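Local structure of xylan esterase, putative, AXE2C (Cellvibrio japonicus, 2WAA) at residues F205-L210 and L260-Q265; R133-L138 and L170-L175; E87-P92 and H97-I102; A32-G37 and V41-I46. The protein removes acetyl groups from acetylated xylan and glucomannan as a family 2 carbohydrate esterase, taking part in the breakdown of plant cell walls. All blocks are in the same frame, centred on the assembly; numbering follows the deposited sequence.

Contact 1 (F205-L210 and L260-Q265)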
loop_
_atom_site.group_PDB
_atom_site.type_symbol
_atom_site.label_atom_id
_atom_site.label_comp_id
_atom_site.label_asym_id
_atom_site.label_seq_id
_atom_site.Cartn_x
_atom_site.Cartn_y
_atom_site.Cartn_z
ATOM N N PHE A 205 -5.617 -12.827 -1.081
ATOM C CA PHE A 205 -5.767 -11.543 -0.367
ATOM C C PHE A 205 -6.022 -10.372 -1.284
ATOM O O PHE A 205 -6.502 -9.336 -0.833
ATOM C CB PHE A 205 -4.654 -11.255 0.690
ATOM C CG PHE A 205 -3.264 -11.023 0.101
ATOM C CD1 PHE A 205 -2.909 -9.789 -0.475
ATOM C CD2 PHE A 205 -2.291 -12.037 0.173
ATOM C CE1 PHE A 205 -1.602 -9.595 -1.016
ATOM C CE2 PHE A 205 -0.985 -11.854 -0.365
ATOM C CZ PHE A 205 -0.648 -10.612 -0.946
ATOM N N TYR A 206 -5.713 -10.519 -2.564
ATOM C CA TYR A 206 -6.067 -9.499 -3.545
ATOM C C TYR A 206 -7.596 -9.251 -3.537
ATOM O O TYR A 206 -8.068 -8.188 -3.950
ATOM C CB TYR A 206 -5.625 -9.948 -4.931
ATOM C CG TYR A 206 -6.427 -9.355 -6.065
ATOM C CD1 TYR A 206 -6.173 -8.083 -6.528
ATOM C CD2 TYR A 206 -7.408 -10.110 -6.697
ATOM C CE1 TYR A 206 -6.909 -7.544 -7.628
ATOM C CE2 TYR A 206 -8.152 -9.597 -7.770
ATOM C CZ TYR A 206 -7.893 -8.309 -8.221
ATOM O OH TYR A 206 -8.631 -7.819 -9.284
ATOM N N GLN A 207 -8.360 -10.246 -3.066
ATOM C CA GLN A 207 -9.810 -10.113 -3.021
ATOM C C GLN A 207 -10.333 -9.434 -1.760
ATOM O O GLN A 207 -11.528 -9.151 -1.684
ATOM C CB GLN A 207 -10.503 -11.509 -3.125
ATOM C CG GLN A 207 -10.237 -12.278 -4.463
ATOM C CD GLN A 207 -10.837 -11.631 -5.754
ATOM O OE1 GLN A 207 -11.539 -10.584 -5.730
ATOM N NE2 GLN A 207 -10.515 -12.251 -6.923
ATOM N N PHE A 208 -9.472 -9.172 -0.779
ATOM C CA PHE A 208 -9.952 -8.766 0.545
ATOM C C PHE A 208 -9.785 -7.291 0.758
ATOM O O PHE A 208 -8.764 -6.710 0.392
ATOM C CB PHE A 208 -9.111 -9.469 1.623
ATOM C CG PHE A 208 -9.180 -10.977 1.579
ATOM C CD1 PHE A 208 -10.307 -11.608 1.064
ATOM C CD2 PHE A 208 -8.153 -11.736 2.125
ATOM C CE1 PHE A 208 -10.386 -13.012 1.065
ATOM C CE2 PHE A 208 -8.229 -13.144 2.114
ATOM C CZ PHE A 208 -9.327 -13.757 1.606
ATOM N N THR A 209 -10.751 -6.663 1.413
ATOM C CA THR A 209 -10.544 -5.258 1.730
ATOM C C THR A 209 -9.443 -5.085 2.780
ATOM O O THR A 209 -8.654 -4.107 2.763
ATOM C CB THR A 209 -11.849 -4.692 2.302
ATOM O OG1 THR A 209 -12.857 -4.786 1.285
ATOM C CG2 THR A 209 -11.678 -3.227 2.725
ATOM N N LEU A 210 -9.453 -5.992 3.756
ATOM C CA LEU A 210 -8.399 -6.051 4.776
ATOM C C LEU A 210 -8.494 -7.427 5.414
ATOM O O LEU A 210 -9.505 -8.089 5.241
ATOM C CB LEU A 210 -8.643 -4.985 5.852
ATOM C CG LEU A 210 -10.052 -4.936 6.522
ATOM C CD1 LEU A 210 -10.330 -6.113 7.444
ATOM C CD2 LEU A 210 -10.229 -3.619 7.322
ATOM N N LEU A 260 -7.041 -9.099 -15.612
ATOM C CA LEU A 260 -7.387 -8.520 -16.914
ATOM C C LEU A 260 -8.918 -8.388 -17.021
ATOM O O LEU A 260 -9.443 -7.426 -17.586
ATOM C CB LEU A 260 -6.876 -9.437 -18.040
ATOM C CG LEU A 260 -5.343 -9.387 -18.352
ATOM C CD1 LEU A 260 -4.918 -10.605 -19.235
ATOM C CD2 LEU A 260 -4.960 -8.103 -18.992
ATOM N N ASP A 261 -9.597 -9.398 -16.523
ATOM C CA ASP A 261 -11.062 -9.469 -16.571
ATOM C C ASP A 261 -11.675 -8.487 -15.560
ATOM O O ASP A 261 -12.606 -7.762 -15.883
ATOM C CB ASP A 261 -11.498 -10.909 -16.277
ATOM C CG ASP A 261 -12.980 -11.035 -16.088
ATOM O OD1 ASP A 261 -13.714 -10.309 -16.816
ATOM O OD2 ASP A 261 -13.425 -11.838 -15.221
ATOM N N ASN A 262 -11.134 -8.426 -14.343
ATOM C CA ASN A 262 -11.663 -7.474 -13.336
ATOM C C ASN A 262 -11.447 -6.001 -13.626
ATOM O O ASN A 262 -12.196 -5.154 -13.128
ATOM C CB ASN A 262 -11.043 -7.764 -11.952
ATOM C CG ASN A 262 -11.547 -9.057 -11.350
ATOM O OD1 ASN A 262 -12.442 -9.706 -11.917
ATOM N ND2 ASN A 262 -10.979 -9.450 -10.213
ATOM N N HIS A 263 -10.410 -5.688 -14.412
ATOM C CA HIS A 263 -9.962 -4.297 -14.639
ATOM C C HIS A 263 -9.739 -4.143 -16.132
ATOM O O HIS A 263 -8.573 -4.169 -16.617
ATOM C CB HIS A 263 -8.632 -4.086 -13.912
ATOM C CG HIS A 263 -8.685 -4.484 -12.466
ATOM N ND1 HIS A 263 -9.456 -3.810 -11.543
ATOM C CD2 HIS A 263 -8.079 -5.493 -11.794
ATOM C CE1 HIS A 263 -9.304 -4.379 -10.351
ATOM N NE2 HIS A 263 -8.482 -5.409 -10.482
ATOM N N PRO A 264 -10.847 -4.047 -16.894
ATOM C CA PRO A 264 -10.759 -4.194 -18.342
ATOM C C PRO A 264 -9.960 -3.084 -18.977
ATOM O O PRO A 264 -9.467 -3.252 -20.098
ATOM C CB PRO A 264 -12.238 -4.136 -18.807
ATOM C CG PRO A 264 -12.986 -3.504 -17.654
ATOM C CD PRO A 264 -12.250 -3.968 -16.419
ATOM N N GLN A 265 -9.846 -1.962 -18.283
ATOM C CA GLN A 265 -9.119 -0.780 -18.760
ATOM C C GLN A 265 -7.633 -0.786 -18.341
ATOM O O GLN A 265 -6.873 0.107 -18.765
ATOM C CB GLN A 265 -9.728 0.493 -18.139
ATOM C CG GLN A 265 -9.349 0.700 -16.594
ATOM C CD GLN A 265 -9.914 -0.449 -15.698
ATOM O OE1 GLN A 265 -10.898 -1.087 -16.068
ATOM N NE2 GLN A 265 -9.293 -0.692 -14.526
HETATM O O HOH W 1 -12.399 -11.647 -8.887
#
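Tyr-206 meets Asn-262 and His-263 through its phenol oxygen, which both side chains reach at the edge of the ring, close to its plane. The shorter bond joins OH of Tyr-206 to NE2 of His-263 at 2.7 Å, and either atom could be the donor. In the second, ND2 of Asn-262 donates to OH of Tyr-206 over 3.0 Å, nearly straight at 169°. The oxygen lies in the plane of the Asn-262 amide, and that amide and the phenol ring are almost coplanar, 11° apart. With CG of Tyr-206 anti to the backbone N (chi1 154°), the ring reaches out of the type I turn from Phe-205 to Phe-208 to the C-terminal end of helix 245-262. Asn-262 is the last residue of that helix and His-263 the first to leave helical geometry, so the phenol ties a loop of the SGNH (GDSL-type) hydrolase domain to a helix end. CB of Asn-262 also lies over one face of the imidazole, near its rim. Through its other nitrogen, ND1, His-263 hydrogen-bonds OE1 of Gln-225, while His-221 stacks on Tyr-206 and meets His-263 edge-to-face. These neighbours and the paired bonds would limit rotation of the buried phenol. Gln-207 joins less directly: one water accepts from its NE2 at 2.8 Å and from ND2 of Asn-262 at 2.9 Å.

Contact 2 (R133-L138 and L170-L175)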
loop_
_atom_site.group_PDB
_atom_site.type_symbol
_atom_site.label_atom_id
_atom_site.label_comp_id
_atom_site.label_asym_id
_atom_site.label_seq_id
_atom_site.Cartn_x
_atom_site.Cartn_y
_atom_site.Cartn_z
ATOM N N ARG A 133 -4.898 9.676 -12.636
ATOM C CA ARG A 133 -4.217 8.399 -12.897
ATOM C C ARG A 133 -4.252 7.535 -11.641
ATOM O O ARG A 133 -4.151 8.063 -10.539
ATOM C CB ARG A 133 -2.758 8.658 -13.238
ATOM C CG ARG A 133 -2.540 9.219 -14.654
ATOM C CD ARG A 133 -1.091 9.550 -14.791
ATOM N NE ARG A 133 -0.858 10.121 -16.120
ATOM C CZ ARG A 133 0.273 10.731 -16.466
ATOM N NH1 ARG A 133 1.281 10.835 -15.605
ATOM N NH2 ARG A 133 0.387 11.233 -17.693
ATOM N N LYS A 134 -4.435 6.228 -11.805
ATOM C CA LYS A 134 -4.580 5.298 -10.678
ATOM C C LYS A 134 -3.658 4.094 -10.903
ATOM O O LYS A 134 -3.702 3.491 -11.973
ATOM C CB LYS A 134 -6.007 4.792 -10.645
ATOM C CG LYS A 134 -6.953 5.879 -10.089
ATOM C CD LYS A 134 -8.421 5.452 -10.237
ATOM C CE LYS A 134 -9.332 6.632 -9.937
ATOM N NZ LYS A 134 -9.197 7.739 -11.028
ATOM N N ILE A 135 -2.853 3.758 -9.891
ATOM C CA ILE A 135 -2.006 2.583 -9.939
ATOM C C ILE A 135 -2.411 1.655 -8.769
ATOM O O ILE A 135 -2.768 2.116 -7.691
ATOM C CB ILE A 135 -0.565 2.996 -9.746
ATOM C CG1 ILE A 135 -0.110 3.915 -10.902
ATOM C CG2 ILE A 135 0.366 1.773 -9.650
ATOM C CD1 ILE A 135 1.167 4.679 -10.539
ATOM N N LEU A 136 -2.296 0.365 -9.017
ATOM C CA LEU A 136 -2.440 -0.685 -8.015
ATOM C C LEU A 136 -1.097 -1.444 -8.022
ATOM O O LEU A 136 -0.695 -1.941 -9.054
ATOM C CB LEU A 136 -3.566 -1.641 -8.447
ATOM C CG LEU A 136 -3.618 -2.949 -7.615
ATOM C CD1 LEU A 136 -3.887 -2.695 -6.124
ATOM C CD2 LEU A 136 -4.770 -3.783 -8.213
ATOM N N VAL A 137 -0.463 -1.604 -6.862
ATOM C CA VAL A 137 0.783 -2.383 -6.764
ATOM C C VAL A 137 0.486 -3.617 -5.896
ATOM O O VAL A 137 0.034 -3.485 -4.759
ATOM C CB VAL A 137 1.905 -1.597 -6.108
ATOM C CG1 VAL A 137 3.251 -2.369 -6.208
ATOM C CG2 VAL A 137 2.063 -0.206 -6.777
ATOM N N LEU A 138 0.790 -4.789 -6.436
ATOM C CA LEU A 138 0.523 -6.076 -5.741
ATOM C C LEU A 138 1.876 -6.689 -5.360
ATOM O O LEU A 138 2.814 -6.725 -6.181
ATOM C CB LEU A 138 -0.168 -7.062 -6.682
ATOM C CG LEU A 138 -1.464 -6.551 -7.304
ATOM C CD1 LEU A 138 -2.042 -7.506 -8.360
ATOM C CD2 LEU A 138 -2.477 -6.250 -6.231
ATOM N N LEU A 170 6.548 6.191 -3.991
ATOM C CA LEU A 170 7.436 7.154 -4.678
ATOM C C LEU A 170 7.189 7.135 -6.171
ATOM O O LEU A 170 7.192 8.197 -6.782
ATOM C CB LEU A 170 8.919 6.828 -4.437
ATOM C CG LEU A 170 9.340 7.029 -2.990
ATOM C CD1 LEU A 170 10.751 6.517 -2.837
ATOM C CD2 LEU A 170 9.245 8.496 -2.644
ATOM N N THR A 171 6.979 5.937 -6.755
ATOM C CA THR A 171 6.702 5.786 -8.170
ATOM C C THR A 171 5.361 6.473 -8.546
ATOM O O THR A 171 5.307 7.192 -9.549
ATOM C CB THR A 171 6.699 4.305 -8.571
ATOM O OG1 THR A 171 8.016 3.748 -8.321
ATOM C CG2 THR A 171 6.359 4.130 -10.023
ATOM N N ALA A 172 4.317 6.220 -7.753
ATOM C CA ALA A 172 2.998 6.858 -7.962
ATOM C C ALA A 172 3.107 8.378 -7.903
ATOM O O ALA A 172 2.520 9.059 -8.761
ATOM C CB ALA A 172 1.971 6.359 -6.949
ATOM N N LYS A 173 3.833 8.884 -6.925
ATOM C CA LYS A 173 4.060 10.349 -6.798
ATOM C C LYS A 173 4.771 10.900 -8.046
ATOM O O LYS A 173 4.296 11.854 -8.686
ATOM C CB LYS A 173 4.896 10.668 -5.556
ATOM C CG LYS A 173 5.149 12.158 -5.352
ATOM C CD LYS A 173 6.030 12.302 -4.122
ATOM C CE LYS A 173 5.959 13.721 -3.546
ATOM N NZ LYS A 173 6.989 14.535 -4.240
ATOM N N ALA A 174 5.873 10.271 -8.442
ATOM C CA ALA A 174 6.525 10.676 -9.707
ATOM C C ALA A 174 5.583 10.653 -10.933
ATOM O O ALA A 174 5.669 11.530 -11.833
ATOM C CB ALA A 174 7.817 9.840 -9.924
ATOM N N LEU A 175 4.636 9.703 -10.985
ATOM C CA LEU A 175 3.742 9.585 -12.111
ATOM C C LEU A 175 2.430 10.383 -11.938
ATOM O O LEU A 175 1.515 10.198 -12.738
ATOM C CB LEU A 175 3.364 8.108 -12.357
ATOM C CG LEU A 175 4.549 7.216 -12.722
ATOM C CD1 LEU A 175 4.131 5.768 -12.782
ATOM C CD2 LEU A 175 5.121 7.710 -14.041
#
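NH1 of Arg-133 donates to the backbone O of Leu-175 across 2.9 Å, with an N-H...O angle of 159°. The oxygen lies at the edge of the guanidinium, in its plane, but the donor stands above the carbonyl plane, 44° out of it, so the bond does not follow a lone pair. A chain extended from CG to NE (chi3 -178°) carries the guanidinium from strand 133-139 to the carbonyl just after the helix, and CD of Arg-133 passes 3.4 Å from the same oxygen. Since the carbonyl is at the C-terminal end of helix 167-174, the positive group probably also gains from the helix dipole. Trp-339 adds a cation-pi partner to Arg-133. Deeper in, the contact is apolar and rests on one methyl: CD1 of Ile-135 lies 3.8 Å from CA of Ala-172 and 3.9 Å from CD1 of Leu-175. The small Ala-172 lets the helix backbone come close to this methyl, while the Leu-175 side chain crosses Ile-135 at about a right angle. Strand 133-139, helix 167-174 and strand 177-183 form a beta-alpha-beta unit of the parallel sheet in the SGNH hydrolase domain. Ile-135 also packs on Leu-228 and Ile-230 of the neighbouring strand 228-231, Ala-172 on Val-179 of strand 177-183, and Thr-171 on helix 319-337.

Contact 3 (E87-P92 and H97-I102)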
loop_
_atom_site.group_PDB
_atom_site.type_symbol
_atom_site.label_atom_id
_atom_site.label_comp_id
_atom_site.label_asym_id
_atom_site.label_seq_id
_atom_site.Cartn_x
_atom_site.Cartn_y
_atom_site.Cartn_z
ATOM N N GLU A 87 -4.663 14.061 18.677
ATOM C CA GLU A 87 -4.613 15.452 18.217
ATOM C C GLU A 87 -3.834 15.512 16.912
ATOM O O GLU A 87 -2.692 15.030 16.854
ATOM C CB GLU A 87 -3.895 16.337 19.248
ATOM C CG GLU A 87 -3.964 17.833 18.829
ATOM C CD GLU A 87 -3.368 18.739 19.910
ATOM O OE1 GLU A 87 -4.139 19.170 20.785
ATOM O OE2 GLU A 87 -2.157 18.993 19.872
ATOM N N LEU A 88 -4.450 16.051 15.863
ATOM C CA LEU A 88 -3.796 16.133 14.571
ATOM C C LEU A 88 -3.097 17.473 14.451
ATOM O O LEU A 88 -1.936 17.524 14.046
ATOM C CB LEU A 88 -4.826 15.937 13.431
ATOM C CG LEU A 88 -5.539 14.550 13.444
ATOM C CD1 LEU A 88 -6.628 14.499 12.381
ATOM C CD2 LEU A 88 -4.561 13.375 13.320
ATOM N N PHE A 89 -3.766 18.554 14.831
ATOM C CA PHE A 89 -3.072 19.847 14.933
ATOM C C PHE A 89 -3.779 20.732 15.946
ATOM O O PHE A 89 -4.925 20.482 16.305
ATOM C CB PHE A 89 -2.949 20.548 13.551
ATOM C CG PHE A 89 -4.219 21.209 13.060
ATOM C CD1 PHE A 89 -4.628 22.460 13.527
ATOM C CD2 PHE A 89 -4.967 20.608 12.059
ATOM C CE1 PHE A 89 -5.805 23.094 13.006
ATOM C CE2 PHE A 89 -6.113 21.201 11.545
ATOM C CZ PHE A 89 -6.538 22.458 12.015
ATOM N N HIS A 90 -3.072 21.743 16.414
ATOM C CA HIS A 90 -3.633 22.717 17.296
ATOM C C HIS A 90 -2.786 23.991 17.193
ATOM O O HIS A 90 -1.554 23.922 17.371
ATOM C CB HIS A 90 -3.533 22.190 18.732
ATOM C CG HIS A 90 -4.159 23.112 19.723
ATOM N ND1 HIS A 90 -3.869 23.082 21.072
ATOM C CD2 HIS A 90 -5.044 24.121 19.546
ATOM C CE1 HIS A 90 -4.578 24.013 21.690
ATOM N NE2 HIS A 90 -5.298 24.659 20.787
ATOM N N PHE A 91 -3.436 25.105 16.874
ATOM C CA PHE A 91 -2.802 26.429 16.859
ATOM C C PHE A 91 -3.659 27.346 17.721
ATOM O O PHE A 91 -4.818 27.080 17.954
ATOM C CB PHE A 91 -2.767 26.966 15.437
ATOM C CG PHE A 91 -1.995 26.092 14.519
ATOM C CD1 PHE A 91 -0.622 25.989 14.648
ATOM C CD2 PHE A 91 -2.653 25.305 13.570
ATOM C CE1 PHE A 91 0.091 25.123 13.824
ATOM C CE2 PHE A 91 -1.950 24.452 12.731
ATOM C CZ PHE A 91 -0.563 24.367 12.853
ATOM N N PRO A 92 -3.088 28.448 18.214
ATOM C CA PRO A 92 -3.937 29.392 18.966
ATOM C C PRO A 92 -5.015 30.061 18.123
ATOM O O PRO A 92 -6.073 30.406 18.661
ATOM C CB PRO A 92 -2.951 30.459 19.443
ATOM C CG PRO A 92 -1.605 29.858 19.307
ATOM C CD PRO A 92 -1.682 28.870 18.160
ATOM N N HIS A 97 -5.945 24.620 6.902
ATOM C CA HIS A 97 -4.860 23.627 7.109
ATOM C C HIS A 97 -5.208 22.350 6.365
ATOM O O HIS A 97 -6.376 21.933 6.327
ATOM C CB HIS A 97 -4.662 23.311 8.609
ATOM C CG HIS A 97 -4.142 24.490 9.376
ATOM N ND1 HIS A 97 -2.844 24.955 9.227
ATOM C CD2 HIS A 97 -4.772 25.370 10.192
ATOM C CE1 HIS A 97 -2.697 26.055 9.954
ATOM N NE2 HIS A 97 -3.850 26.322 10.553
ATOM N N ARG A 98 -4.178 21.740 5.792
ATOM C CA ARG A 98 -4.337 20.476 5.082
ATOM C C ARG A 98 -3.850 19.396 6.038
ATOM O O ARG A 98 -2.809 19.557 6.678
ATOM C CB ARG A 98 -3.489 20.465 3.800
ATOM C CG ARG A 98 -3.382 19.070 3.153
ATOM C CD ARG A 98 -2.723 19.071 1.753
ATOM N NE ARG A 98 -2.939 17.785 1.072
ATOM C CZ ARG A 98 -2.419 16.627 1.470
ATOM N NH1 ARG A 98 -1.661 16.581 2.552
ATOM N NH2 ARG A 98 -2.665 15.512 0.803
ATOM N N VAL A 99 -4.590 18.283 6.127
ATOM C CA VAL A 99 -4.245 17.228 7.095
ATOM C C VAL A 99 -4.290 15.881 6.399
ATOM O O VAL A 99 -5.265 15.585 5.707
ATOM C CB VAL A 99 -5.281 17.207 8.219
ATOM C CG1 VAL A 99 -4.972 16.111 9.213
ATOM C CG2 VAL A 99 -5.284 18.571 8.928
ATOM N N GLU A 100 -3.221 15.090 6.542
ATOM C CA GLU A 100 -3.176 13.754 5.929
ATOM C C GLU A 100 -2.780 12.730 6.997
ATOM O O GLU A 100 -1.853 12.988 7.804
ATOM C CB GLU A 100 -2.146 13.692 4.749
ATOM C CG GLU A 100 -2.328 12.386 3.934
ATOM C CD GLU A 100 -1.411 12.301 2.692
ATOM O OE1 GLU A 100 -0.430 13.078 2.610
ATOM O OE2 GLU A 100 -1.664 11.449 1.809
ATOM N N ILE A 101 -3.497 11.598 7.029
ATOM C CA ILE A 101 -3.122 10.479 7.883
ATOM C C ILE A 101 -2.749 9.343 6.935
ATOM O O ILE A 101 -3.509 9.028 6.021
ATOM C CB ILE A 101 -4.286 10.060 8.794
ATOM C CG1 ILE A 101 -4.662 11.250 9.712
ATOM C CG2 ILE A 101 -3.979 8.761 9.542
ATOM C CD1 ILE A 101 -6.031 11.078 10.428
ATOM N N ILE A 102 -1.572 8.749 7.136
ATOM C CA ILE A 102 -1.124 7.675 6.257
ATOM C C ILE A 102 -0.878 6.440 7.086
ATOM O O ILE A 102 -0.119 6.495 8.072
ATOM C CB ILE A 102 0.181 8.018 5.424
ATOM C CG1 ILE A 102 -0.004 9.264 4.548
ATOM C CG2 ILE A 102 0.488 6.896 4.449
ATOM C CD1 ILE A 102 0.587 10.497 5.216
#
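Strands 87-91 and 97-102 run nearly antiparallel, their N-to-C directions 159° apart, with axes 8.5 Å apart at closest approach and no hydrogen bond between them. His-97 meets two phenylalanines, both on the same side of its imidazole. CE2 of Phe-91 lies over one face of the imidazole, 3.3 Å from CE1 of His-97, and the rings form an offset stack with planes at 26°. Phe-89 meets the same histidine obliquely, its plane turned 50° from the imidazole, and CB of His-97 makes a CH-pi contact over the Phe-89 face, 4.2 Å from the ring centroid. ND1 of His-97 is bonded to Asp-70, which helps to fix the imidazole in this aromatic cluster. The two strands belong to different antiparallel sheets of the N-terminal CE2 domain, and their side chains pack face to face as in a beta sandwich. A classic beta bulge opposite Leu-52 lets the adjacent Leu-88 and Phe-89 both turn inward. CG2 of Val-99 touches the edge of Phe-89, 3.7 Å from CD2, whereas its other methyl, CG1, lies 3.9 Å from CD1 of Leu-88. Further along, CD1 of Ile-101 fits against both methyls of Leu-88, 4.0 Å from CD2.

Contact 4 (A32-G37 and V41-I46)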
loop_
_atom_site.group_PDB
_atom_site.type_symbol
_atom_site.label_atom_id
_atom_site.label_comp_id
_atom_site.label_asym_id
_atom_site.label_seq_id
_atom_site.Cartn_x
_atom_site.Cartn_y
_atom_site.Cartn_z
ATOM N N ALA A 32 -20.328 4.209 10.536
ATOM C CA ALA A 32 -19.659 5.170 9.600
ATOM C C ALA A 32 -18.179 5.419 9.896
ATOM O O ALA A 32 -17.575 6.369 9.343
ATOM C CB ALA A 32 -20.448 6.527 9.504
ATOM N N SER A 33 -17.576 4.577 10.747
ATOM C CA SER A 33 -16.109 4.577 10.878
ATOM C C SER A 33 -15.507 3.840 9.672
ATOM O O SER A 33 -16.228 3.099 8.963
ATOM C CB SER A 33 -15.680 3.943 12.209
ATOM O OG SER A 33 -16.076 2.574 12.238
ATOM N N LEU A 34 -14.202 4.035 9.440
ATOM C CA LEU A 34 -13.453 3.285 8.419
ATOM C C LEU A 34 -12.399 2.458 9.101
ATOM O O LEU A 34 -11.717 2.908 10.027
ATOM C CB LEU A 34 -12.734 4.243 7.453
ATOM C CG LEU A 34 -13.664 5.148 6.665
ATOM C CD1 LEU A 34 -12.685 6.050 5.816
ATOM C CD2 LEU A 34 -14.580 4.274 5.831
ATOM N N THR A 35 -12.245 1.237 8.596
ATOM C CA THR A 35 -11.195 0.350 9.084
ATOM C C THR A 35 -10.317 -0.056 7.903
ATOM O O THR A 35 -10.825 -0.279 6.798
ATOM C CB THR A 35 -11.812 -0.893 9.788
ATOM O OG1 THR A 35 -12.629 -0.449 10.881
ATOM C CG2 THR A 35 -10.712 -1.756 10.378
ATOM N N PHE A 36 -9.019 -0.122 8.156
ATOM C CA PHE A 36 -8.087 -0.460 7.110
ATOM C C PHE A 36 -6.880 -1.212 7.627
ATOM O O PHE A 36 -6.493 -1.094 8.807
ATOM C CB PHE A 36 -7.668 0.822 6.349
ATOM C CG PHE A 36 -7.335 1.993 7.235
ATOM C CD1 PHE A 36 -6.021 2.234 7.658
ATOM C CD2 PHE A 36 -8.347 2.858 7.651
ATOM C CE1 PHE A 36 -5.711 3.298 8.485
ATOM C CE2 PHE A 36 -8.050 3.958 8.481
ATOM C CZ PHE A 36 -6.717 4.168 8.900
ATOM N N GLY A 37 -6.289 -2.012 6.724
ATOM C CA GLY A 37 -5.187 -2.874 7.084
ATOM C C GLY A 37 -3.993 -2.768 6.130
ATOM O O GLY A 37 -2.877 -3.025 6.550
ATOM N N VAL A 41 -2.721 3.437 2.958
ATOM C CA VAL A 41 -4.078 3.980 3.000
ATOM C C VAL A 41 -3.943 5.402 3.563
ATOM O O VAL A 41 -3.336 5.608 4.625
ATOM C CB VAL A 41 -5.011 3.144 3.858
ATOM C CG1 VAL A 41 -6.388 3.869 4.023
ATOM C CG2 VAL A 41 -5.174 1.721 3.217
ATOM N N SER A 42 -4.493 6.361 2.823
ATOM C CA SER A 42 -4.277 7.757 3.114
ATOM C C SER A 42 -5.637 8.476 3.213
ATOM O O SER A 42 -6.431 8.429 2.247
ATOM C CB SER A 42 -3.439 8.346 1.979
ATOM O OG SER A 42 -2.127 7.776 1.933
ATOM N N LEU A 43 -5.860 9.163 4.341
ATOM C CA LEU A 43 -7.121 9.872 4.576
ATOM C C LEU A 43 -6.756 11.331 4.757
ATOM O O LEU A 43 -5.810 11.654 5.487
ATOM C CB LEU A 43 -7.822 9.362 5.828
ATOM C CG LEU A 43 -7.886 7.851 6.042
ATOM C CD1 LEU A 43 -8.763 7.473 7.267
ATOM C CD2 LEU A 43 -8.412 7.237 4.844
ATOM N N SER A 44 -7.490 12.210 4.075
ATOM C CA SER A 44 -7.058 13.609 4.069
ATOM C C SER A 44 -8.242 14.548 4.104
ATOM O O SER A 44 -9.329 14.227 3.626
ATOM C CB SER A 44 -6.156 13.952 2.861
ATOM O OG SER A 44 -6.724 13.579 1.575
ATOM N N THR A 45 -7.999 15.752 4.606
ATOM C CA THR A 45 -9.093 16.713 4.743
ATOM C C THR A 45 -8.422 18.097 4.725
ATOM O O THR A 45 -7.244 18.256 5.090
ATOM C CB THR A 45 -9.910 16.503 6.049
ATOM O OG1 THR A 45 -10.917 17.512 6.171
ATOM C CG2 THR A 45 -9.012 16.623 7.305
ATOM N N ILE A 46 -9.188 19.096 4.307
ATOM C CA ILE A 46 -8.695 20.495 4.377
ATOM C C ILE A 46 -9.746 21.207 5.235
ATOM O O ILE A 46 -10.950 20.997 5.050
ATOM C CB ILE A 46 -8.665 21.139 3.006
ATOM C CG1 ILE A 46 -7.608 20.467 2.107
ATOM C CG2 ILE A 46 -8.258 22.589 3.113
ATOM C CD1 ILE A 46 -7.927 20.583 0.651
#
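A chi1 of 45° places CG of Phe-36 between its backbone N and carbonyl carbon, which lays one face of the ring against Val-41. There CG1, anti to the backbone N of Val-41 (chi1 172°), sits 3.8 Å from CG of Phe-36, toward the rim of the ring. As a CH-pi contact, the same methyl of Val-41 is 4.2 Å from the Phe-36 centroid and 24° off the ring normal. CG2 of Val-41 adds a looser touch on CB of Phe-36. At the far end of the ring, in one of the two conformers of Leu-43, its CD1 lies 3.8 Å from CE2 of Phe-36, approaching obliquely from the opposite direction. Leu-34 loosely extends the patch, its CD1 4.4 Å from CD1 of Leu-43 in the same conformer. All four residues are buried, and no hydrogen bond joins the two segments. Strands 34-36 and 42-48, close in sequence, lie in different antiparallel sheets of the CE2 N-terminal domain, so the chain crosses from one sheet to the other between them. Phe-36 also meets His-103 edge-to-face and Val-112 of strand 112-119, Leu-43 reaches Leu-114 of that strand, and Val-22 of strand 21-23 packs on both Leu-34 and Leu-43.

Overall arrangement
Contacts 3 and 4 pack the two antiparallel sheets of the N-terminal domain against each other, while contacts 1 and 2 belong to the SGNH hydrolase domain. Contacts 3 and 4 are neighbours: strands 94-103 and 42-48 pair, with N of Val-99 2.8 Å from O of Thr-45 in a probable hydrogen bond. Segment 205-210 also reaches the N-terminal domain, where Leu-210 packs on the backbone at Thr-35 to Gly-37 of contact 4, while its Tyr-206 touches Leu-138 of contact 2. Contacts 2, 3 and 4 are buried and largely apolar, contact 2 adding an arginine bond; contact 1, partly buried, relies on hydrogen bonds and a water. All four lie away from the probable catalytic residues.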